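Local coordinates for alpha-Amylase (Thermotoga maritima, PDB 2B5D), which belongs to glycoside hydrolase family 57, whose members are built around an incomplete beta/alpha barrel with a largely helical region following it, at residues R293-S298 against Q303-D308; V250-D255 against V361-R366; K99-K104 against D308-M313. All coordinates share one frame; numbering follows the deposited sequence.

Interaction 1 of 3, residues R293-S298 against Q303-D308; sequences RITSKS and QKEYYD
R293 and T295 meet K304, E305 and Y306 where two arms of a surface loop run roughly antiparallel, and most of the polar atoms that meet across it are paired. The backbone N of R293 donates to E305 O at 2.8 Å, an almost straight bond of 160° that lies close to the C=O axis. Two residues on, T295 OG1 works both ways: it takes the proton of E305 N at 2.8 Å and gives its own to R293 O, approaching that carbonyl from above its plane. The methyl CG2 of T295 stands anti to the backbone N, which leaves OG1 beside that N (chi1 -56°), turned to E305.

The long side chains add further bonds. That of R293 lies alongside E305, both pointing the same way, and NH2 forms a salt bridge with OE2 at 3.0 Å. The guanidinium and carboxylate planes are almost perpendicular, and NH2 comes to OE2 from above the carboxylate plane. NE gives its proton to a water at 3.1 Å, and NH1 goes to P256 O. K304 bends back at its last torsion to bring NZ to I294 O, 2.9 Å away, while a second water accepts from the same amine at 2.8 Å. E260 is its ionic partner outside these segments.

Further out, S296 OG accepts from S298 N at 3.0 Å in an ST turn, and S298 OG bonds to Y155 OH of the second subunit, bringing this loop of the family 57 region to the subunit interface. Neither arm is helix or strand, and only one backbone-to-backbone bond, R293 N to E305 O, joins them; the other three direct bonds use side chains. Polar bonds, one of them a salt bridge, thus set the spacing of the two arms.

Interaction 2 of 3, residues V250-D255 against V361-R366; sequences VGYPGD and VFFLKR
Y252 swings its ring out with CG anti to its carbonyl carbon (chi1 -54°), while F363 holds CG anti to its backbone N (chi1 174°), and between them these torsions bring the two aromatics together across a wide gap, Y252 CA and F363 CA being 10.0 Å apart. Both CB atoms point to the other segment. The rings meet at one corner each, Y252 CD1 lying 4.2 Å from F363 CE1. Their planes are inclined by 35° and the centroids are 5.8 Å apart, an oblique meeting that is neither a stack nor a T.

Each ring springs from hydrogen-bonded backbone. Y252 opens a short 3-10 turn in which G254 N bonds to G251 O, and D255 N bonds to Y252 O at 2.9 Å. F363 sits in helix 360-373, on the side turned to that loop. Its neighbour L364 brings CD2 up to the edge of the phenyl, in the ring plane.

The touch between the two rings is small, and much of the surrounding cluster comes from other parts of the chain. Helix 309-338 contributes H319, stacked on the Y252 ring, and F323, which packs on both aromatics; W246 and W357 meet F363. The phenol OH of Y252 is hydrogen-bonded to D322 of that same helix, while F213 of the second subunit also packs on the tyrosine.

No hydrogen bond joins the two segments, so dispersion between carbon surfaces is what they share directly. The polar group at the tip of Y252 is satisfied by a carboxylate, which lets the phenol sit in a buried aromatic cluster. Ring packing therefore seats the loop on helices 309-338 and 360-373, with the bond from the phenol to D322 anchoring the far end of the ring.

Interaction 3 of 3, residues K99-K104 against D308-M313; sequences KHKMAK and DIDLAM
Where M102 and I309 touch, residues 99-104, in the first turns of helix 97-119, face the start of helix 309-338, with M102 CA and D308 CA 7.9 Å apart. Two side-chain pairs span that gap, one apolar and one charged. The buried pair is methionine on isoleucine: M102 is bent at both chi2 and chi3, which turns its terminal methyl toward I309, and CE ends 3.5 Å from I309 CB and 3.7 Å from I309 CG2. The first of these is tighter than usual for two carbons. F105, one turn further along the first helix, packs on I309 as well, and Y307 lies against M102.

Nearer to solvent, K101 runs out fully extended and meets D310 at about a right angle. Its NZ forms a salt bridge to OD2 at 3.1 Å, though the hydrogen bond within it is weak. D308 OD2 also lies within the field of this amine, 4.6 Å from NZ, close enough perhaps to add some attraction.

That same oxygen has a structural task of its own, accepting from D310 N at 2.9 Å with an angle of 164°, the donor standing above the carboxylate plane. This is a classic aspartate N-cap: the carboxylate takes up one backbone N-H of the first turn of helix 309-338, a turn packed against a second helix by a hydrophobic pair and an exposed ion pair.

How the interactions relate
Along the chain the segments run 99-104, 250-255, 293-298, 303-308, 308-313 and 361-366, so interaction 1 falls within the spans bridged by the other two, whose own segments alternate. All three gather on one side of the chain's centre, along the first half of helix 309-338, with interactions 1 and 3 at its start. These two lie about 13 Å apart between centres and share D308; Y307 also packs on A312. Interaction 2 is centred about 16 Å from interaction 1, joined where I294 reaches P253 and D255, and about 17 Å from interaction 3 without touching it. Interactions 1 and 2 reach the second subunit, so loops beside this helix half meet helix 97-119, helix 360-373 and the neighbouring copy.

Interaction 1 of 3, residues R293-S298 against Q303-D308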
loop_
_atom_site.group_PDB
_atom_site.type_symbol
_atom_site.label_atom_id
_atom_site.label_comp_id
_atom_site.label_asym_id
_atom_site.label_seq_id
_atom_site.Cartn_x
_atom_site.Cartn_y
_atom_site.Cartn_z
ATOM N N ARG A 293 -25.894 -12.974 19.704
ATOM C CA ARG A 293 -25.851 -14.323 19.188
ATOM C C ARG A 293 -25.869 -14.256 17.653
ATOM O O ARG A 293 -26.247 -13.233 17.079
ATOM C CB ARG A 293 -27.021 -15.156 19.727
ATOM C CG ARG A 293 -28.399 -14.553 19.505
ATOM C CD ARG A 293 -29.474 -15.349 20.233
ATOM N NE ARG A 293 -30.803 -14.936 19.795
ATOM C CZ ARG A 293 -31.489 -15.484 18.791
ATOM N NH1 ARG A 293 -30.989 -16.497 18.092
ATOM N NH2 ARG A 293 -32.677 -14.997 18.476
ATOM N N ILE A 294 -25.497 -15.351 16.998
ATOM C CA ILE A 294 -25.434 -15.381 15.535
ATOM C C ILE A 294 -26.780 -14.992 14.896
ATOM O O ILE A 294 -26.786 -14.350 13.838
ATOM C CB ILE A 294 -24.877 -16.748 15.005
ATOM C CG1 ILE A 294 -23.434 -16.961 15.483
ATOM C CG2 ILE A 294 -24.981 -16.865 13.458
ATOM C CD1 ILE A 294 -22.955 -18.381 15.416
ATOM N N THR A 295 -27.892 -15.431 15.509
ATOM C CA THR A 295 -29.271 -14.999 15.183
ATOM C C THR A 295 -29.897 -15.624 13.930
ATOM O O THR A 295 -31.051 -16.082 13.960
ATOM C CB THR A 295 -29.360 -13.452 15.068
ATOM O OG1 THR A 295 -28.897 -12.868 16.284
ATOM C CG2 THR A 295 -30.791 -12.992 14.800
ATOM N N SER A 296 -29.161 -15.610 12.809
ATOM C CA SER A 296 -29.725 -16.045 11.539
ATOM C C SER A 296 -28.652 -15.979 10.479
ATOM O O SER A 296 -27.569 -15.489 10.737
ATOM C CB SER A 296 -30.869 -15.121 11.127
ATOM O OG SER A 296 -30.358 -14.002 10.412
ATOM N N LYS A 297 -28.979 -16.431 9.276
ATOM C CA LYS A 297 -28.064 -16.404 8.143
ATOM C C LYS A 297 -27.990 -15.066 7.448
ATOM O O LYS A 297 -27.477 -14.972 6.331
ATOM C CB LYS A 297 -28.470 -17.467 7.119
ATOM C CG LYS A 297 -28.287 -18.870 7.626
ATOM C CD LYS A 297 -26.823 -19.190 7.912
ATOM C CE LYS A 297 -26.654 -20.708 8.167
ATOM N NZ LYS A 297 -25.192 -21.042 8.167
ATOM N N SER A 298 -28.539 -14.026 8.077
ATOM C CA SER A 298 -28.592 -12.726 7.426
ATOM C C SER A 298 -27.194 -12.153 7.232
ATOM O O SER A 298 -26.323 -12.333 8.065
ATOM C CB SER A 298 -29.465 -11.745 8.196
ATOM O OG SER A 298 -29.628 -10.579 7.442
ATOM N N GLN A 303 -28.918 -6.662 12.419
ATOM C CA GLN A 303 -30.162 -7.281 12.862
ATOM C C GLN A 303 -29.978 -8.377 13.921
ATOM O O GLN A 303 -30.927 -9.093 14.252
ATOM C CB GLN A 303 -30.926 -7.817 11.656
ATOM C CG GLN A 303 -31.412 -6.720 10.686
ATOM C CD GLN A 303 -32.368 -7.279 9.641
ATOM O OE1 GLN A 303 -33.234 -8.097 9.965
ATOM N NE2 GLN A 303 -32.189 -6.876 8.378
ATOM N N LYS A 304 -28.764 -8.471 14.463
ATOM C CA LYS A 304 -28.395 -9.497 15.427
ATOM C C LYS A 304 -28.961 -9.294 16.822
ATOM O O LYS A 304 -28.865 -8.215 17.401
ATOM C CB LYS A 304 -26.862 -9.659 15.489
ATOM C CG LYS A 304 -26.345 -10.317 14.225
ATOM C CD LYS A 304 -24.983 -10.898 14.381
ATOM C CE LYS A 304 -24.440 -11.282 13.020
ATOM N NZ LYS A 304 -24.798 -12.673 12.591
ATOM N N GLU A 305 -29.520 -10.363 17.367
ATOM C CA GLU A 305 -30.119 -10.318 18.676
ATOM C C GLU A 305 -29.135 -10.593 19.783
ATOM O O GLU A 305 -28.077 -11.176 19.565
ATOM C CB GLU A 305 -31.300 -11.281 18.738
ATOM C CG GLU A 305 -32.501 -10.652 18.090
ATOM C CD GLU A 305 -33.599 -11.623 17.831
ATOM O OE1 GLU A 305 -34.043 -11.665 16.660
ATOM O OE2 GLU A 305 -34.017 -12.338 18.793
ATOM N N TYR A 306 -29.512 -10.184 20.984
ATOM C CA TYR A 306 -28.663 -10.345 22.150
ATOM C C TYR A 306 -28.465 -11.799 22.572
ATOM O O TYR A 306 -29.377 -12.620 22.481
ATOM C CB TYR A 306 -29.203 -9.488 23.306
ATOM C CG TYR A 306 -28.947 -8.004 23.097
ATOM C CD1 TYR A 306 -30.022 -7.087 23.026
ATOM C CD2 TYR A 306 -27.634 -7.516 22.937
ATOM C CE1 TYR A 306 -29.805 -5.725 22.819
ATOM C CE2 TYR A 306 -27.403 -6.153 22.720
ATOM C CZ TYR A 306 -28.503 -5.254 22.670
ATOM O OH TYR A 306 -28.284 -3.898 22.456
ATOM N N TYR A 307 -27.254 -12.096 23.030
ATOM C CA TYR A 307 -26.876 -13.435 23.469
ATOM C C TYR A 307 -27.607 -13.840 24.746
ATOM O O TYR A 307 -27.600 -13.112 25.760
ATOM C CB TYR A 307 -25.352 -13.501 23.698
ATOM C CG TYR A 307 -24.793 -14.874 24.045
ATOM C CD1 TYR A 307 -24.943 -15.967 23.166
ATOM C CD2 TYR A 307 -24.095 -15.077 25.229
ATOM C CE1 TYR A 307 -24.434 -17.210 23.474
ATOM C CE2 TYR A 307 -23.566 -16.319 25.548
ATOM C CZ TYR A 307 -23.743 -17.382 24.664
ATOM O OH TYR A 307 -23.210 -18.611 24.969
ATOM N N ASP A 308 -28.215 -15.021 24.685
ATOM C CA ASP A 308 -28.800 -15.687 25.835
ATOM C C ASP A 308 -28.039 -16.982 26.058
ATOM O O ASP A 308 -28.149 -17.914 25.271
ATOM C CB ASP A 308 -30.280 -15.981 25.582
ATOM C CG ASP A 308 -30.980 -16.613 26.799
ATOM O OD1 ASP A 308 -32.231 -16.636 26.789
ATOM O OD2 ASP A 308 -30.300 -17.081 27.758
HETATM O O HOH W 1 -31.742 -12.947 21.977
HETATM O O HOH W 2 -26.929 -12.873 10.768
#

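Interaction 2 of 3, residues V250-D255 against V361-R366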
loop_
_atom_site.group_PDB
_atom_site.type_symbol
_atom_site.label_atom_id
_atom_site.label_comp_id
_atom_site.label_asym_id
_atom_site.label_seq_id
_atom_site.Cartn_x
_atom_site.Cartn_y
_atom_site.Cartn_z
ATOM N N VAL A 250 -21.552 -24.394 7.896
ATOM C CA VAL A 250 -22.330 -25.646 7.767
ATOM C C VAL A 250 -22.386 -26.552 9.008
ATOM O O VAL A 250 -23.003 -27.601 8.973
ATOM C CB VAL A 250 -21.884 -26.496 6.547
ATOM C CG1 VAL A 250 -21.840 -25.663 5.248
ATOM C CG2 VAL A 250 -20.515 -27.184 6.806
ATOM N N GLY A 251 -21.763 -26.178 10.106
ATOM C CA GLY A 251 -21.696 -27.106 11.227
ATOM C C GLY A 251 -22.321 -26.578 12.488
ATOM O O GLY A 251 -23.004 -25.547 12.461
ATOM N N TYR A 252 -22.097 -27.257 13.594
ATOM C CA TYR A 252 -22.698 -26.847 14.868
ATOM C C TYR A 252 -22.456 -25.383 15.246
ATOM O O TYR A 252 -23.413 -24.674 15.519
ATOM C CB TYR A 252 -22.247 -27.712 16.046
ATOM C CG TYR A 252 -22.435 -29.189 15.893
ATOM C CD1 TYR A 252 -21.371 -30.064 16.124
ATOM C CD2 TYR A 252 -23.692 -29.734 15.544
ATOM C CE1 TYR A 252 -21.538 -31.436 16.023
ATOM C CE2 TYR A 252 -23.863 -31.085 15.445
ATOM C CZ TYR A 252 -22.779 -31.928 15.677
ATOM O OH TYR A 252 -22.947 -33.261 15.556
ATOM N N PRO A 253 -21.188 -24.913 15.275
ATOM C CA PRO A 253 -21.008 -23.499 15.698
ATOM C C PRO A 253 -21.835 -22.431 14.943
ATOM O O PRO A 253 -22.026 -21.330 15.454
ATOM C CB PRO A 253 -19.499 -23.277 15.520
ATOM C CG PRO A 253 -18.908 -24.655 15.708
ATOM C CD PRO A 253 -19.882 -25.567 15.010
ATOM N N GLY A 254 -22.316 -22.722 13.741
ATOM C CA GLY A 254 -23.157 -21.762 13.032
ATOM C C GLY A 254 -24.604 -21.661 13.506
ATOM O O GLY A 254 -25.397 -20.920 12.924
ATOM N N ASP A 255 -24.959 -22.387 14.571
ATOM C CA ASP A 255 -26.291 -22.313 15.166
ATOM C C ASP A 255 -26.655 -20.894 15.624
ATOM O O ASP A 255 -25.873 -20.235 16.328
ATOM C CB ASP A 255 -26.387 -23.283 16.343
ATOM C CG ASP A 255 -27.811 -23.467 16.850
ATOM O OD1 ASP A 255 -28.300 -22.553 17.556
ATOM O OD2 ASP A 255 -28.431 -24.535 16.575
ATOM N N VAL A 361 -15.764 -25.273 24.559
ATOM C CA VAL A 361 -15.242 -26.139 25.616
ATOM C C VAL A 361 -16.396 -26.793 26.402
ATOM O O VAL A 361 -16.269 -27.936 26.845
ATOM C CB VAL A 361 -14.131 -25.480 26.521
ATOM C CG1 VAL A 361 -13.128 -24.664 25.667
ATOM C CG2 VAL A 361 -14.743 -24.625 27.581
ATOM N N PHE A 362 -17.511 -26.060 26.517
ATOM C CA PHE A 362 -18.763 -26.550 27.081
ATOM C C PHE A 362 -19.220 -27.763 26.312
ATOM O O PHE A 362 -19.616 -28.751 26.917
ATOM C CB PHE A 362 -19.903 -25.497 27.012
ATOM C CG PHE A 362 -19.608 -24.169 27.701
ATOM C CD1 PHE A 362 -19.957 -22.961 27.081
ATOM C CD2 PHE A 362 -19.034 -24.113 28.978
ATOM C CE1 PHE A 362 -19.718 -21.709 27.710
ATOM C CE2 PHE A 362 -18.789 -22.875 29.605
ATOM C CZ PHE A 362 -19.135 -21.673 28.971
ATOM N N PHE A 363 -19.225 -27.659 24.981
ATOM C CA PHE A 363 -19.453 -28.805 24.090
ATOM C C PHE A 363 -18.481 -29.985 24.369
ATOM O O PHE A 363 -18.903 -31.139 24.532
ATOM C CB PHE A 363 -19.389 -28.381 22.619
ATOM C CG PHE A 363 -19.482 -29.546 21.656
ATOM C CD1 PHE A 363 -20.701 -29.888 21.062
ATOM C CD2 PHE A 363 -18.339 -30.317 21.342
ATOM C CE1 PHE A 363 -20.801 -30.989 20.185
ATOM C CE2 PHE A 363 -18.421 -31.392 20.469
ATOM C CZ PHE A 363 -19.656 -31.747 19.900
ATOM N N LEU A 364 -17.186 -29.682 24.434
ATOM C CA LEU A 364 -16.210 -30.691 24.737
ATOM C C LEU A 364 -16.494 -31.430 26.031
ATOM O O LEU A 364 -16.300 -32.664 26.121
ATOM C CB LEU A 364 -14.790 -30.120 24.736
ATOM C CG LEU A 364 -13.979 -30.704 23.579
ATOM C CD1 LEU A 364 -13.788 -32.186 23.826
ATOM C CD2 LEU A 364 -14.637 -30.515 22.184
ATOM N N LYS A 365 -16.964 -30.681 27.023
ATOM C CA LYS A 365 -17.186 -31.246 28.347
ATOM C C LYS A 365 -18.423 -32.145 28.333
ATOM O O LYS A 365 -18.431 -33.217 28.922
ATOM C CB LYS A 365 -17.351 -30.142 29.387
ATOM C CG LYS A 365 -17.436 -30.663 30.826
ATOM C CD LYS A 365 -18.287 -29.721 31.647
ATOM C CE LYS A 365 -18.165 -30.025 33.123
ATOM N NZ LYS A 365 -19.068 -29.108 33.857
ATOM N N ARG A 366 -19.457 -31.706 27.639
ATOM C CA ARG A 366 -20.671 -32.470 27.571
ATOM C C ARG A 366 -20.471 -33.716 26.745
ATOM O O ARG A 366 -21.029 -34.753 27.080
ATOM C CB ARG A 366 -21.859 -31.617 27.080
ATOM C CG ARG A 366 -22.376 -30.682 28.189
ATOM C CD ARG A 366 -22.740 -31.432 29.527
ATOM N NE ARG A 366 -23.895 -32.313 29.314
ATOM C CZ ARG A 366 -23.973 -33.581 29.701
ATOM N NH1 ARG A 366 -25.068 -34.278 29.432
ATOM N NH2 ARG A 366 -22.969 -34.148 30.372
#

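Interaction 3 of 3, residues K99-K104 against D308-M313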
loop_
_atom_site.group_PDB
_atom_site.type_symbol
_atom_site.label_atom_id
_atom_site.label_comp_id
_atom_site.label_asym_id
_atom_site.label_seq_id
_atom_site.Cartn_x
_atom_site.Cartn_y
_atom_site.Cartn_z
ATOM N N LYS A 99 -28.287 -8.372 27.978
ATOM C CA LYS A 99 -27.057 -7.624 27.864
ATOM C C LYS A 99 -26.502 -7.293 29.236
ATOM O O LYS A 99 -25.305 -7.492 29.481
ATOM C CB LYS A 99 -27.312 -6.365 27.047
ATOM C CG LYS A 99 -26.088 -5.518 26.780
ATOM C CD LYS A 99 -26.438 -4.442 25.782
ATOM C CE LYS A 99 -25.226 -3.639 25.432
ATOM N NZ LYS A 99 -25.615 -2.564 24.467
ATOM N N HIS A 100 -27.366 -6.821 30.139
ATOM C CA HIS A 100 -26.966 -6.625 31.557
ATOM C C HIS A 100 -26.474 -7.913 32.218
ATOM O O HIS A 100 -25.440 -7.914 32.870
ATOM C CB HIS A 100 -28.083 -5.992 32.416
ATOM C CG HIS A 100 -27.648 -5.683 33.823
ATOM N ND1 HIS A 100 -28.048 -6.432 34.910
ATOM C CD2 HIS A 100 -26.794 -4.749 34.306
ATOM C CE1 HIS A 100 -27.474 -5.961 36.005
ATOM N NE2 HIS A 100 -26.712 -4.936 35.666
ATOM N N LYS A 101 -27.239 -8.991 32.046
ATOM C CA LYS A 101 -26.914 -10.308 32.593
ATOM C C LYS A 101 -25.539 -10.837 32.122
ATOM O O LYS A 101 -24.737 -11.298 32.945
ATOM C CB LYS A 101 -28.018 -11.279 32.225
ATOM C CG LYS A 101 -27.935 -12.615 32.891
ATOM C CD LYS A 101 -29.024 -13.536 32.375
ATOM C CE LYS A 101 -28.626 -14.986 32.585
ATOM N NZ LYS A 101 -29.702 -15.907 32.130
ATOM N N MET A 102 -25.280 -10.737 30.807
ATOM C CA MET A 102 -24.005 -11.109 30.197
ATOM C C MET A 102 -22.836 -10.351 30.799
ATOM O O MET A 102 -21.785 -10.933 31.047
ATOM C CB MET A 102 -24.029 -10.881 28.671
ATOM C CG MET A 102 -24.119 -12.127 27.769
ATOM S SD MET A 102 -23.353 -13.693 28.352
ATOM C CE MET A 102 -24.831 -14.442 29.023
ATOM N N ALA A 103 -23.013 -9.051 31.031
ATOM C CA ALA A 103 -21.941 -8.213 31.571
ATOM C C ALA A 103 -21.502 -8.705 32.941
ATOM O O ALA A 103 -20.349 -8.562 33.318
ATOM C CB ALA A 103 -22.372 -6.762 31.637
ATOM N N LYS A 104 -22.430 -9.303 33.675
ATOM C CA LYS A 104 -22.131 -9.821 35.008
ATOM C C LYS A 104 -21.514 -11.221 34.909
ATOM O O LYS A 104 -20.657 -11.588 35.732
ATOM C CB LYS A 104 -23.394 -9.820 35.882
ATOM C CG LYS A 104 -24.304 -8.641 35.555
ATOM C CD LYS A 104 -25.126 -8.138 36.725
ATOM C CE LYS A 104 -26.062 -9.185 37.268
ATOM N NZ LYS A 104 -25.423 -9.682 38.502
ATOM N N ASP A 308 -28.215 -15.021 24.685
ATOM C CA ASP A 308 -28.800 -15.687 25.835
ATOM C C ASP A 308 -28.039 -16.982 26.058
ATOM O O ASP A 308 -28.149 -17.914 25.271
ATOM C CB ASP A 308 -30.280 -15.981 25.582
ATOM C CG ASP A 308 -30.980 -16.613 26.799
ATOM O OD1 ASP A 308 -32.231 -16.636 26.789
ATOM O OD2 ASP A 308 -30.300 -17.081 27.758
ATOM N N ILE A 309 -27.272 -17.027 27.142
ATOM C CA ILE A 309 -26.417 -18.161 27.456
ATOM C C ILE A 309 -27.144 -19.433 27.853
ATOM O O ILE A 309 -26.512 -20.475 27.985
ATOM C CB ILE A 309 -25.401 -17.831 28.574
ATOM C CG1 ILE A 309 -24.259 -18.873 28.571
ATOM C CG2 ILE A 309 -26.111 -17.738 29.947
ATOM C CD1 ILE A 309 -22.918 -18.351 29.026
ATOM N N ASP A 310 -28.454 -19.360 28.071
ATOM C CA ASP A 310 -29.198 -20.541 28.471
ATOM C C ASP A 310 -29.668 -21.295 27.276
ATOM O O ASP A 310 -29.600 -22.517 27.261
ATOM C CB ASP A 310 -30.358 -20.199 29.416
ATOM C CG ASP A 310 -29.873 -19.867 30.818
ATOM O OD1 ASP A 310 -28.999 -20.600 31.339
ATOM O OD2 ASP A 310 -30.342 -18.862 31.399
ATOM N N LEU A 311 -30.139 -20.565 26.271
ATOM C CA LEU A 311 -30.446 -21.158 24.975
ATOM C C LEU A 311 -29.177 -21.739 24.319
ATOM O O LEU A 311 -29.209 -22.795 23.692
ATOM C CB LEU A 311 -31.090 -20.127 24.041
ATOM C CG LEU A 311 -32.412 -19.420 24.358
ATOM C CD1 LEU A 311 -33.126 -19.176 23.026
ATOM C CD2 LEU A 311 -33.333 -20.162 25.352
ATOM N N ALA A 312 -28.069 -21.029 24.475
ATOM C CA ALA A 312 -26.781 -21.433 23.962
ATOM C C ALA A 312 -26.415 -22.801 24.539
ATOM O O ALA A 312 -25.975 -23.679 23.790
ATOM C CB ALA A 312 -25.753 -20.404 24.326
ATOM N N MET A 313 -26.620 -22.971 25.862
ATOM C CA MET A 313 -26.433 -24.267 26.555
ATOM C C MET A 313 -27.399 -25.332 26.058
ATOM O O MET A 313 -27.098 -26.509 26.116
ATOM C CB MET A 313 -26.653 -24.172 28.054
ATOM C CG MET A 313 -26.015 -23.043 28.738
ATOM S SD MET A 313 -24.555 -23.547 29.630
ATOM C CE MET A 313 -24.728 -22.534 31.130
#